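Local coordinates for protein interferon-inducible and double-stranded-dependent eIF-2kinase (Carassius auratus, PDB 4KMF) that binds Z-DNA through its Zalpha domain and, as a PKR-like kinase, probably phosphorylates the translation initiation factor eIF2alpha, at residues 9-14 against 41-46; 49-52 against 56-59; 24-29 against 34-39. All coordinates share one frame; numbering follows the deposited sequence.

Contact 1 of 3, residues 9-14 against 41-46; sequences KIIDFL and YNLQRS. With nucleotides of chain B.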
loop_
_atom_site.group_PDB
_atom_site.type_symbol
_atom_site.label_atom_id
_atom_site.label_comp_id
_atom_site.label_asym_id
_atom_site.label_seq_id
_atom_site.Cartn_x
_atom_site.Cartn_y
_atom_site.Cartn_z
ATOM N N LYS A 9 -4.613 -21.448 9.167
ATOM C CA LYS A 9 -5.969 -20.993 9.435
ATOM C C LYS A 9 -6.662 -20.440 8.188
ATOM O O LYS A 9 -7.839 -20.697 7.973
ATOM C CB LYS A 9 -5.967 -19.965 10.557
ATOM C CG LYS A 9 -5.569 -20.569 11.890
ATOM C CD LYS A 9 -5.850 -19.633 13.056
ATOM C CE LYS A 9 -5.427 -20.310 14.341
ATOM N NZ LYS A 9 -6.251 -20.008 15.575
ATOM N N ILE A 10 -5.924 -19.695 7.362
ATOM C CA ILE A 10 -6.435 -19.168 6.091
ATOM C C ILE A 10 -6.769 -20.318 5.132
ATOM O O ILE A 10 -7.823 -20.324 4.498
ATOM C CB ILE A 10 -5.426 -18.150 5.478
ATOM C CG1 ILE A 10 -5.391 -16.882 6.342
ATOM C CG2 ILE A 10 -5.759 -17.785 4.019
ATOM C CD1 ILE A 10 -4.122 -15.994 6.186
ATOM N N ILE A 11 -5.870 -21.289 5.023
ATOM C CA ILE A 11 -6.149 -22.481 4.203
ATOM C C ILE A 11 -7.404 -23.232 4.680
ATOM O O ILE A 11 -8.249 -23.625 3.860
ATOM C CB ILE A 11 -4.918 -23.442 4.128
ATOM C CG1 ILE A 11 -3.730 -22.734 3.461
ATOM C CG2 ILE A 11 -5.250 -24.766 3.420
ATOM C CD1 ILE A 11 -3.954 -22.306 2.013
ATOM N N ASP A 12 -7.533 -23.406 5.995
ATOM C CA ASP A 12 -8.708 -24.082 6.560
ATOM C C ASP A 12 -9.981 -23.310 6.226
ATOM O O ASP A 12 -11.017 -23.910 5.881
ATOM C CB ASP A 12 -8.571 -24.225 8.087
ATOM C CG ASP A 12 -7.469 -25.196 8.505
ATOM O OD1 ASP A 12 -6.983 -26.013 7.684
ATOM O OD2 ASP A 12 -7.092 -25.157 9.700
ATOM N N PHE A 13 -9.905 -21.981 6.334
ATOM C CA PHE A 13 -11.015 -21.130 5.964
ATOM C C PHE A 13 -11.454 -21.348 4.503
ATOM O O PHE A 13 -12.671 -21.461 4.203
ATOM C CB PHE A 13 -10.704 -19.654 6.229
ATOM C CG PHE A 13 -11.855 -18.763 5.889
ATOM C CD1 PHE A 13 -11.949 -18.153 4.625
ATOM C CD2 PHE A 13 -12.911 -18.598 6.797
ATOM C CE1 PHE A 13 -13.079 -17.391 4.288
ATOM C CE2 PHE A 13 -14.012 -17.798 6.467
ATOM C CZ PHE A 13 -14.091 -17.196 5.225
ATOM N N LEU A 14 -10.487 -21.364 3.583
ATOM C CA LEU A 14 -10.834 -21.598 2.178
ATOM C C LEU A 14 -11.354 -23.003 1.932
ATOM O O LEU A 14 -12.244 -23.174 1.109
ATOM C CB LEU A 14 -9.683 -21.255 1.235
ATOM C CG LEU A 14 -9.269 -19.785 1.291
ATOM C CD1 LEU A 14 -7.920 -19.589 0.622
ATOM C CD2 LEU A 14 -10.325 -18.859 0.659
ATOM N N TYR A 41 -0.582 -13.790 -0.537
ATOM C CA TYR A 41 0.451 -13.742 -1.571
ATOM C C TYR A 41 1.632 -14.664 -1.258
ATOM O O TYR A 41 2.183 -15.253 -2.193
ATOM C CB TYR A 41 0.885 -12.297 -1.892
ATOM C CG TYR A 41 -0.143 -11.565 -2.746
ATOM C CD1 TYR A 41 -1.187 -10.827 -2.143
ATOM C CD2 TYR A 41 -0.093 -11.620 -4.140
ATOM C CE1 TYR A 41 -2.153 -10.168 -2.908
ATOM C CE2 TYR A 41 -1.069 -10.963 -4.922
ATOM C CZ TYR A 41 -2.105 -10.250 -4.290
ATOM O OH TYR A 41 -3.057 -9.616 -5.079
ATOM N N ASN A 42 1.988 -14.845 0.029
ATOM C CA ASN A 42 2.991 -15.885 0.392
ATOM C C ASN A 42 2.462 -17.266 0.029
ATOM O O ASN A 42 3.188 -18.077 -0.551
ATOM C CB ASN A 42 3.258 -15.924 1.908
ATOM C CG ASN A 42 4.002 -14.721 2.425
ATOM O OD1 ASN A 42 4.696 -14.038 1.693
ATOM N ND2 ASN A 42 3.911 -14.505 3.732
ATOM N N LEU A 43 1.188 -17.523 0.352
ATOM C CA LEU A 43 0.537 -18.798 0.013
ATOM C C LEU A 43 0.484 -19.010 -1.496
ATOM O O LEU A 43 0.501 -20.130 -1.966
ATOM C CB LEU A 43 -0.859 -18.889 0.639
ATOM C CG LEU A 43 -0.917 -19.158 2.136
ATOM C CD1 LEU A 43 -2.321 -18.965 2.642
ATOM C CD2 LEU A 43 -0.422 -20.595 2.416
ATOM N N GLN A 44 0.420 -17.944 -2.273
ATOM C CA GLN A 44 0.507 -18.074 -3.704
ATOM C C GLN A 44 1.922 -18.417 -4.183
ATOM O O GLN A 44 2.105 -19.278 -5.056
ATOM C CB GLN A 44 0.017 -16.789 -4.345
ATOM C CG GLN A 44 -0.058 -16.922 -5.858
ATOM C CD GLN A 44 -0.692 -15.745 -6.481
ATOM O OE1 GLN A 44 -1.749 -15.867 -7.096
ATOM N NE2 GLN A 44 -0.050 -14.593 -6.364
ATOM N N ARG A 45 2.929 -17.778 -3.591
ATOM C CA ARG A 45 4.318 -18.128 -3.858
ATOM C C ARG A 45 4.609 -19.586 -3.528
ATOM O O ARG A 45 5.391 -20.220 -4.207
ATOM C CB ARG A 45 5.268 -17.245 -3.059
ATOM C CG ARG A 45 5.380 -15.847 -3.556
ATOM C CD ARG A 45 6.516 -15.105 -2.835
ATOM N NE ARG A 45 7.752 -15.171 -3.625
ATOM C CZ ARG A 45 8.957 -14.743 -3.221
ATOM N NH1 ARG A 45 9.132 -14.189 -2.024
ATOM N NH2 ARG A 45 9.995 -14.842 -4.036
ATOM N N SER A 46 3.921 -20.129 -2.532
ATOM C CA SER A 46 4.190 -21.476 -2.069
ATOM C C SER A 46 3.238 -22.483 -2.687
ATOM O O SER A 46 3.194 -23.640 -2.266
ATOM C CB SER A 46 4.210 -21.555 -0.540
ATOM O OG SER A 46 2.959 -21.230 0.036
ATOM P P DG B 5 -2.832 -4.669 1.165
ATOM O OP1 DG B 5 -4.219 -5.143 1.214
ATOM O OP2 DG B 5 -2.307 -3.703 2.177
ATOM O "O5'" DG B 5 -1.834 -5.916 1.130
ATOM C "C5'" DG B 5 -0.420 -5.701 1.133
ATOM C "C4'" DG B 5 0.217 -7.049 0.892
ATOM O "O4'" DG B 5 -0.162 -7.601 -0.389
ATOM C "C3'" DG B 5 1.725 -6.960 0.904
ATOM O "O3'" DG B 5 2.086 -7.442 2.189
ATOM C "C2'" DG B 5 2.185 -7.938 -0.164
ATOM C "C1'" DG B 5 0.967 -8.208 -1.015
ATOM N N9 DG B 5 1.025 -7.582 -2.342
ATOM C C8 DG B 5 0.840 -8.217 -3.554
ATOM N N7 DG B 5 0.912 -7.416 -4.576
ATOM C C5 DG B 5 1.186 -6.160 -4.017
ATOM C C6 DG B 5 1.343 -4.902 -4.663
ATOM O O6 DG B 5 1.289 -4.706 -5.891
ATOM N N1 DG B 5 1.598 -3.848 -3.768
ATOM C C2 DG B 5 1.672 -4.018 -2.394
ATOM N N2 DG B 5 1.903 -2.909 -1.673
ATOM N N3 DG B 5 1.464 -5.213 -1.764
ATOM C C4 DG B 5 1.271 -6.245 -2.640
ATOM P P DC B 4 -4.941 -6.809 -3.851
ATOM O OP1 DC B 4 -4.780 -8.247 -3.530
ATOM O OP2 DC B 4 -5.905 -6.063 -3.050
ATOM O "O5'" DC B 4 -3.548 -6.052 -3.791
ATOM C "C5'" DC B 4 -2.486 -6.480 -2.899
ATOM C "C4'" DC B 4 -1.951 -5.240 -2.174
ATOM O "O4'" DC B 4 -1.330 -4.339 -3.127
ATOM C "C3'" DC B 4 -3.003 -4.387 -1.465
ATOM O "O3'" DC B 4 -2.503 -3.906 -0.209
ATOM C "C2'" DC B 4 -3.229 -3.216 -2.404
ATOM C "C1'" DC B 4 -1.807 -3.023 -2.875
ATOM N N1 DC B 4 -1.727 -2.216 -4.101
ATOM C C2 DC B 4 -1.668 -0.821 -4.001
ATOM O O2 DC B 4 -1.682 -0.294 -2.892
ATOM N N3 DC B 4 -1.583 -0.085 -5.145
ATOM C C4 DC B 4 -1.593 -0.697 -6.341
ATOM N N4 DC B 4 -1.473 0.045 -7.430
ATOM C C5 DC B 4 -1.642 -2.128 -6.466
ATOM C C6 DC B 4 -1.723 -2.842 -5.335
#
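Leu43 points its isopropyl fork at the side chains of Ile10 and Ile11, crossing both at a slant. Its CD1 does most of the work: it lies 3.9 Å from Ile10 CG2, the branch methyl, and 3.8 Å from Ile11 CD1, the far end of a longer arm. Leu43 CD2 comes nearly as close to Ile11 CD1, at 3.9 Å, so that this terminal methyl rests between the two prongs. Ile11 leaves its helix at an angle to the partner, and its end reaches back because CG1 is anti to the carbonyl carbon (chi1 -62°) and CD1 folds over after it (chi2 -63°). No hydrogen bond links the segments; the contact is small and purely apolar. It ties helix 2-17 to the C-terminal part of helix 33-45, the recognition helix of the winged helix-turn-helix fold of Zalpha domains, and Val49 of the following strand packs beside Ile11, Leu14 and Leu43. Two residues before Leu43, Tyr41 serves the DNA instead. C8 of DG5 of chain B stands 3.3 Å above the plane of the Tyr41 ring, over its centre, an approach that suits the syn guanine of Z-DNA. At the rim of the same ring and in its plane, Tyr41 OH donates a hydrogen bond of 2.7 Å to OP1 of DC4 of chain B. Trp59 meets the Tyr41 ring in an edge-to-face stack, which probably helps to fix how the tyrosine is turned. Asn42, for its part, is tied through ND2 to Glu7 of the first helix.

Contact 2 of 3, residues 49-52 against 56-59; sequences VFNS and PPVW. With nucleotides of chain B.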
loop_
_atom_site.group_PDB
_atom_site.type_symbol
_atom_site.label_atom_id
_atom_site.label_comp_id
_atom_site.label_asym_id
_atom_site.label_seq_id
_atom_site.Cartn_x
_atom_site.Cartn_y
_atom_site.Cartn_z
ATOM N N VAL A 49 -2.422 -21.502 -2.868
ATOM C CA VAL A 49 -3.614 -20.780 -3.298
ATOM C C VAL A 49 -3.335 -20.091 -4.624
ATOM O O VAL A 49 -2.177 -19.962 -5.017
ATOM C CB VAL A 49 -4.126 -19.691 -2.248
ATOM C CG1 VAL A 49 -4.423 -20.299 -0.879
ATOM C CG2 VAL A 49 -3.153 -18.546 -2.109
ATOM N N PHE A 50 -4.395 -19.674 -5.312
ATOM C CA PHE A 50 -4.281 -18.822 -6.510
ATOM C C PHE A 50 -5.350 -17.729 -6.451
ATOM O O PHE A 50 -6.378 -17.868 -5.779
ATOM C CB PHE A 50 -4.405 -19.659 -7.798
ATOM C CG PHE A 50 -5.771 -20.214 -8.006
ATOM C CD1 PHE A 50 -6.685 -19.542 -8.821
ATOM C CD2 PHE A 50 -6.164 -21.378 -7.358
ATOM C CE1 PHE A 50 -7.979 -20.068 -8.997
ATOM C CE2 PHE A 50 -7.441 -21.895 -7.523
ATOM C CZ PHE A 50 -8.349 -21.237 -8.338
ATOM N N ASN A 51 -5.103 -16.625 -7.145
ATOM C CA ASN A 51 -6.151 -15.616 -7.240
ATOM C C ASN A 51 -6.670 -15.444 -8.666
ATOM O O ASN A 51 -5.987 -15.823 -9.627
ATOM C CB ASN A 51 -5.712 -14.330 -6.575
ATOM C CG ASN A 51 -5.063 -13.385 -7.512
ATOM O OD1 ASN A 51 -5.736 -12.737 -8.341
ATOM N ND2 ASN A 51 -3.764 -13.239 -7.374
ATOM N N SER A 52 -7.874 -14.898 -8.785
ATOM C CA SER A 52 -8.634 -14.945 -10.032
ATOM C C SER A 52 -8.338 -13.810 -10.992
ATOM O O SER A 52 -8.880 -13.805 -12.113
ATOM C CB SER A 52 -10.114 -14.923 -9.726
ATOM O OG SER A 52 -10.456 -13.669 -9.186
ATOM N N PRO A 56 -12.293 -7.013 -6.798
ATOM C CA PRO A 56 -11.249 -7.607 -5.959
ATOM C C PRO A 56 -10.898 -9.055 -6.347
ATOM O O PRO A 56 -11.755 -9.779 -6.845
ATOM C CB PRO A 56 -11.880 -7.589 -4.552
ATOM C CG PRO A 56 -13.341 -7.654 -4.800
ATOM C CD PRO A 56 -13.574 -6.890 -6.073
ATOM N N PRO A 57 -9.640 -9.467 -6.133
ATOM C CA PRO A 57 -9.267 -10.859 -6.443
ATOM C C PRO A 57 -10.009 -11.851 -5.578
ATOM O O PRO A 57 -10.235 -11.598 -4.380
ATOM C CB PRO A 57 -7.766 -10.922 -6.128
ATOM C CG PRO A 57 -7.317 -9.464 -5.906
ATOM C CD PRO A 57 -8.531 -8.675 -5.564
ATOM N N VAL A 58 -10.386 -12.965 -6.197
ATOM C CA VAL A 58 -11.037 -14.084 -5.513
ATOM C C VAL A 58 -9.978 -15.168 -5.316
ATOM O O VAL A 58 -9.215 -15.497 -6.252
ATOM C CB VAL A 58 -12.246 -14.586 -6.324
ATOM C CG1 VAL A 58 -12.820 -15.860 -5.721
ATOM C CG2 VAL A 58 -13.295 -13.492 -6.414
ATOM N N TRP A 59 -9.880 -15.686 -4.094
ATOM C CA TRP A 59 -8.789 -16.602 -3.741
ATOM C C TRP A 59 -9.361 -17.976 -3.544
ATOM O O TRP A 59 -10.481 -18.113 -3.015
ATOM C CB TRP A 59 -8.136 -16.159 -2.447
ATOM C CG TRP A 59 -7.401 -14.861 -2.607
ATOM C CD1 TRP A 59 -7.898 -13.590 -2.402
ATOM C CD2 TRP A 59 -6.037 -14.710 -3.002
ATOM N NE1 TRP A 59 -6.916 -12.655 -2.673
ATOM C CE2 TRP A 59 -5.767 -13.316 -3.035
ATOM C CE3 TRP A 59 -5.001 -15.630 -3.347
ATOM C CZ2 TRP A 59 -4.487 -12.806 -3.378
ATOM C CZ3 TRP A 59 -3.738 -15.130 -3.677
ATOM C CH2 TRP A 59 -3.492 -13.720 -3.683
ATOM P P DG B 3 -10.302 -3.957 -5.478
ATOM O OP1 DG B 3 -11.560 -4.025 -6.241
ATOM O OP2 DG B 3 -10.328 -4.447 -4.073
ATOM O "O5'" DG B 3 -9.134 -4.715 -6.291
ATOM C "C5'" DG B 3 -7.833 -4.735 -5.745
ATOM C "C4'" DG B 3 -6.822 -5.346 -6.701
ATOM O "O4'" DG B 3 -6.637 -4.471 -7.838
ATOM C "C3'" DG B 3 -5.456 -5.390 -6.041
ATOM O "O3'" DG B 3 -5.288 -6.672 -5.408
ATOM C "C2'" DG B 3 -4.446 -5.189 -7.166
ATOM C "C1'" DG B 3 -5.254 -4.497 -8.255
ATOM N N9 DG B 3 -4.943 -3.112 -8.499
ATOM C C8 DG B 3 -4.668 -2.539 -9.714
ATOM N N7 DG B 3 -4.497 -1.234 -9.615
ATOM C C5 DG B 3 -4.682 -0.938 -8.267
ATOM C C6 DG B 3 -4.647 0.306 -7.572
ATOM O O6 DG B 3 -4.394 1.451 -8.022
ATOM N N1 DG B 3 -4.891 0.146 -6.208
ATOM C C2 DG B 3 -5.177 -1.041 -5.575
ATOM N N2 DG B 3 -5.369 -1.000 -4.240
ATOM N N3 DG B 3 -5.233 -2.210 -6.225
ATOM C C4 DG B 3 -4.972 -2.095 -7.564
HETATM O O HOH W 1 -9.405 -17.864 -7.165
#
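Two hydrogen bonds join Ser52 to Val58, and they differ in quality. The amide of Val58 donates to Ser52 OG over 3.1 Å with an N-H...O angle of 159°, whereas the return bond from Ser52 N to Val58 O is weak and bent. The hydroxyl can receive the amide because OG lies between the backbone N and the carbonyl carbon of Ser52 (chi1 68°); it is also bonded to Glu54. Weaker C-H...O contacts fill in along the backbone at the antiparallel, non-hydrogen-bonded pair of Asn51 and Trp59: Asn51 CA approaches Val58 O to 3.2 Å, and Trp59 CA approaches Phe50 O to 3.4 Å. Between side chains, the main interaction is CH-pi. Asn51 CB sits 3.4 Å from the centroid of the six-membered ring of Trp59, almost straight above it, with the amide plane tilted 55° against the indole. The polar end of Asn51 is held elsewhere, OD1 by the amide of Asn53 and ND2, weakly, by Gln44. Val49 CG2 packs 3.7 Å from Trp59 CE3, an apolar pair. Pro57 CB touches Asn51 OD1 at 3.5 Å, a van der Waals contact between side chains pointing the same way. The proline also faces the DNA, its CG 3.5 Å from O3' of DG3 of chain B, and Pro56 before it follows a cis peptide bond and places its ring against the phosphate of the same nucleotide. Such a beta hairpin, bringing prolines to the sugar-phosphate backbone, is the wing of the winged helix-turn-helix fold, as in other Zalpha domains.

Contact 3 of 3, residues 24-29 against 34-39; sequences TIAKEI and STVNRH. With nucleotides of chain B.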
loop_
_atom_site.group_PDB
_atom_site.type_symbol
_atom_site.label_atom_id
_atom_site.label_comp_id
_atom_site.label_asym_id
_atom_site.label_seq_id
_atom_site.Cartn_x
_atom_site.Cartn_y
_atom_site.Cartn_z
ATOM N N THR A 24 -13.444 -10.816 3.122
ATOM C CA THR A 24 -14.164 -11.870 3.843
ATOM C C THR A 24 -13.290 -12.747 4.775
ATOM O O THR A 24 -13.659 -13.045 5.911
ATOM C CB THR A 24 -14.841 -12.733 2.835
ATOM O OG1 THR A 24 -15.709 -11.894 2.070
ATOM C CG2 THR A 24 -15.645 -13.827 3.516
ATOM N N ILE A 25 -12.141 -13.171 4.249
ATOM C CA ILE A 25 -11.195 -13.975 4.979
ATOM C C ILE A 25 -10.720 -13.165 6.172
ATOM O O ILE A 25 -10.656 -13.675 7.298
ATOM C CB ILE A 25 -9.977 -14.319 4.079
ATOM C CG1 ILE A 25 -10.414 -15.111 2.835
ATOM C CG2 ILE A 25 -8.916 -15.075 4.894
ATOM C CD1 ILE A 25 -9.314 -15.264 1.771
ATOM N N ALA A 26 -10.382 -11.897 5.952
ATOM C CA ALA A 26 -9.947 -11.039 7.073
ATOM C C ALA A 26 -10.950 -10.941 8.208
ATOM O O ALA A 26 -10.565 -11.035 9.374
ATOM C CB ALA A 26 -9.573 -9.666 6.576
ATOM N N LYS A 27 -12.225 -10.775 7.885
ATOM C CA LYS A 27 -13.251 -10.662 8.913
ATOM C C LYS A 27 -13.349 -11.934 9.766
ATOM O O LYS A 27 -13.510 -11.845 10.986
ATOM C CB LYS A 27 -14.607 -10.345 8.271
ATOM N N GLU A 28 -13.240 -13.106 9.137
ATOM C CA GLU A 28 -13.315 -14.384 9.880
ATOM C C GLU A 28 -12.049 -14.775 10.660
ATOM O O GLU A 28 -12.124 -15.240 11.801
ATOM C CB GLU A 28 -13.800 -15.508 8.990
ATOM C CG GLU A 28 -13.841 -16.929 9.688
ATOM C CD GLU A 28 -14.703 -17.070 10.983
ATOM O OE1 GLU A 28 -15.455 -16.132 11.404
ATOM O OE2 GLU A 28 -14.609 -18.176 11.581
ATOM N N ILE A 29 -10.886 -14.590 10.074
ATOM C CA ILE A 29 -9.644 -14.882 10.793
ATOM C C ILE A 29 -9.401 -13.780 11.846
ATOM O O ILE A 29 -8.683 -13.992 12.839
ATOM C CB ILE A 29 -8.426 -15.042 9.791
ATOM C CG1 ILE A 29 -8.755 -16.050 8.682
ATOM C CG2 ILE A 29 -7.177 -15.486 10.505
ATOM C CD1 ILE A 29 -9.397 -17.394 9.149
ATOM N N SER A 34 -4.453 -6.089 5.209
ATOM C CA SER A 34 -3.080 -6.085 4.699
ATOM C C SER A 34 -2.346 -7.301 5.174
ATOM O O SER A 34 -1.540 -7.867 4.468
ATOM C CB SER A 34 -2.289 -4.903 5.249
ATOM O OG SER A 34 -2.820 -3.693 4.823
ATOM N N THR A 35 -2.585 -7.685 6.413
ATOM C CA THR A 35 -1.977 -8.885 6.972
ATOM C C THR A 35 -2.462 -10.143 6.266
ATOM O O THR A 35 -1.659 -11.012 5.929
ATOM C CB THR A 35 -2.218 -8.961 8.518
ATOM O OG1 THR A 35 -1.517 -7.869 9.136
ATOM C CG2 THR A 35 -1.673 -10.273 9.111
ATOM N N VAL A 36 -3.773 -10.245 6.066
ATOM C CA VAL A 36 -4.340 -11.341 5.284
ATOM C C VAL A 36 -3.734 -11.380 3.894
ATOM O O VAL A 36 -3.353 -12.454 3.427
ATOM C CB VAL A 36 -5.846 -11.271 5.247
ATOM C CG1 VAL A 36 -6.416 -12.391 4.373
ATOM C CG2 VAL A 36 -6.317 -11.436 6.698
ATOM N N ASN A 37 -3.611 -10.216 3.244
ATOM C CA ASN A 37 -3.031 -10.195 1.904
ATOM C C ASN A 37 -1.571 -10.609 1.899
ATOM O O ASN A 37 -1.138 -11.327 1.013
ATOM C CB ASN A 37 -3.257 -8.836 1.233
ATOM C CG ASN A 37 -4.547 -8.787 0.475
ATOM O OD1 ASN A 37 -5.074 -9.819 0.067
ATOM N ND2 ASN A 37 -5.055 -7.577 0.248
ATOM N N ARG A 38 -0.808 -10.191 2.906
ATOM C CA ARG A 38 0.574 -10.666 3.046
ATOM C C ARG A 38 0.597 -12.212 3.007
ATOM O O ARG A 38 1.331 -12.823 2.235
ATOM C CB ARG A 38 1.184 -10.144 4.345
ATOM C CG ARG A 38 2.594 -10.676 4.556
ATOM C CD ARG A 38 3.253 -10.005 5.751
ATOM N NE ARG A 38 3.086 -10.771 6.974
ATOM C CZ ARG A 38 2.430 -10.351 8.063
ATOM N NH1 ARG A 38 1.871 -9.135 8.099
ATOM N NH2 ARG A 38 2.344 -11.156 9.135
ATOM N N HIS A 39 -0.249 -12.827 3.818
ATOM C CA HIS A 39 -0.335 -14.277 3.855
ATOM C C HIS A 39 -0.844 -14.900 2.571
ATOM O O HIS A 39 -0.310 -15.926 2.141
ATOM C CB HIS A 39 -1.148 -14.741 5.058
ATOM C CG HIS A 39 -0.511 -14.403 6.367
ATOM N ND1 HIS A 39 0.795 -14.736 6.671
ATOM C CD2 HIS A 39 -0.988 -13.734 7.440
ATOM C CE1 HIS A 39 1.087 -14.303 7.885
ATOM N NE2 HIS A 39 0.022 -13.691 8.375
ATOM P P DG B 5 -2.832 -4.669 1.165
ATOM O OP1 DG B 5 -4.219 -5.143 1.214
ATOM O OP2 DG B 5 -2.307 -3.703 2.177
ATOM O "O5'" DG B 5 -1.834 -5.916 1.130
ATOM C "C5'" DG B 5 -0.420 -5.701 1.133
ATOM C "C4'" DG B 5 0.217 -7.049 0.892
ATOM O "O4'" DG B 5 -0.162 -7.601 -0.389
ATOM C "C3'" DG B 5 1.725 -6.960 0.904
ATOM O "O3'" DG B 5 2.086 -7.442 2.189
ATOM C "C2'" DG B 5 2.185 -7.938 -0.164
ATOM C "C1'" DG B 5 0.967 -8.208 -1.015
ATOM N N9 DG B 5 1.025 -7.582 -2.342
ATOM C C8 DG B 5 0.840 -8.217 -3.554
ATOM N N7 DG B 5 0.912 -7.416 -4.576
ATOM C C5 DG B 5 1.186 -6.160 -4.017
ATOM C C6 DG B 5 1.343 -4.902 -4.663
ATOM O O6 DG B 5 1.289 -4.706 -5.891
ATOM N N1 DG B 5 1.598 -3.848 -3.768
ATOM C C2 DG B 5 1.672 -4.018 -2.394
ATOM N N2 DG B 5 1.903 -2.909 -1.673
ATOM N N3 DG B 5 1.464 -5.213 -1.764
ATOM C C4 DG B 5 1.271 -6.245 -2.640
ATOM P P DC B 4 -4.941 -6.809 -3.851
ATOM O OP1 DC B 4 -4.780 -8.247 -3.530
ATOM O OP2 DC B 4 -5.905 -6.063 -3.050
ATOM O "O5'" DC B 4 -3.548 -6.052 -3.791
ATOM C "C5'" DC B 4 -2.486 -6.480 -2.899
ATOM C "C4'" DC B 4 -1.951 -5.240 -2.174
ATOM O "O4'" DC B 4 -1.330 -4.339 -3.127
ATOM C "C3'" DC B 4 -3.003 -4.387 -1.465
ATOM O "O3'" DC B 4 -2.503 -3.906 -0.209
ATOM C "C2'" DC B 4 -3.229 -3.216 -2.404
ATOM C "C1'" DC B 4 -1.807 -3.023 -2.875
ATOM N N1 DC B 4 -1.727 -2.216 -4.101
ATOM C C2 DC B 4 -1.668 -0.821 -4.001
ATOM O O2 DC B 4 -1.682 -0.294 -2.892
ATOM N N3 DC B 4 -1.583 -0.085 -5.145
ATOM C C4 DC B 4 -1.593 -0.697 -6.341
ATOM N N4 DC B 4 -1.473 0.045 -7.430
ATOM C C5 DC B 4 -1.642 -2.128 -6.466
ATOM C C6 DC B 4 -1.723 -2.842 -5.335
ATOM P P DC B 6 3.407 -6.985 2.962
ATOM O OP1 DC B 6 4.035 -8.236 3.435
ATOM O OP2 DC B 6 2.935 -6.010 3.959
ATOM O "O5'" DC B 6 4.383 -6.323 1.927
ATOM C "C5'" DC B 6 5.672 -6.103 2.453
ATOM C "C4'" DC B 6 6.179 -4.782 1.929
ATOM O "O4'" DC B 6 6.413 -4.910 0.508
ATOM C "C3'" DC B 6 5.288 -3.569 2.104
ATOM O "O3'" DC B 6 6.151 -2.486 2.420
ATOM C "C2'" DC B 6 4.680 -3.361 0.719
ATOM C "C1'" DC B 6 5.809 -3.824 -0.179
ATOM N N1 DC B 6 5.398 -4.315 -1.533
ATOM C C2 DC B 6 5.334 -3.389 -2.581
ATOM O O2 DC B 6 5.589 -2.203 -2.349
ATOM N N3 DC B 6 5.001 -3.816 -3.812
ATOM C C4 DC B 6 4.724 -5.121 -3.994
ATOM N N4 DC B 6 4.383 -5.522 -5.225
ATOM C C5 DC B 6 4.795 -6.095 -2.937
ATOM C C6 DC B 6 5.122 -5.640 -1.721
#
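Val36 divides its two methyls between Ile25 and Ala26. With CG1 anti to the backbone N (chi1 178°), that methyl meets Ile25 CG2 at 3.7 Å, while CG2, turned beside the backbone N, lies against Ala26, 3.7 Å from its CB and just as near its CA. The small alanine lets the helices come close, the CA atoms of Ala26 and Val36 being 5.9 Å apart. Ile25 offers its branch methyl to the valine, and its longer CG1 arm goes to Phe13.

The other side of helix 33-45 carries the polar side chains, and these meet the Z-DNA backbone. Ser34 OG donates to OP2 of DG5 of chain B over 2.7 Å. One turn on, Asn37 ND2 donates to OP1 of that phosphate, also at 2.7 Å and nearly straight (164°), so that two neighbouring side chains grip two oxygens of one group. Asn37 CB meanwhile packs on O5' of DG5. Replacing Asn37 by an alanine would remove the amide and is likely to leave OP1 of DG5 without this donor, the phosphate then relying on Ser34 at its other oxygen. Arg38 behaves differently: its aliphatic part runs beside the DC6 phosphate of chain B, CD approaching OP1 to 3.0 Å, and the chain then bends at chi3 (94°) to carry NH2 into a salt bridge with Glu3.

Helices 22-29 and 33-45 form the helix-turn-helix unit of the Zalpha domain. Helix 2-17 packs against both: Phe13 meets Glu28, Met6 meets Ile29, and Ile10 touches His39, whose ND1 is bonded to Glu7.

Helix 33-45 is common to contacts 1 and 3, whose centres lie about 10 Å apart: its earlier turns meet helix 22-29 and its last turns meet helix 2-17. The two also abut directly, Lys9 O lying 3.8 Å from Ile29 CD1. Contact 2, with its centre about 11 Å from that of contact 1, follows next along the chain and packs on it. Contacts 2 and 3 do not touch. All three reach the same DNA strand, chain B: contact 3 bonds to the nucleotide 5 phosphate and packs beside that of nucleotide 6, contact 1 meets nucleotides 4 and 5, and contact 2 lies against nucleotide 3 and the phosphate that follows it. Together they line successive phosphates of one strand.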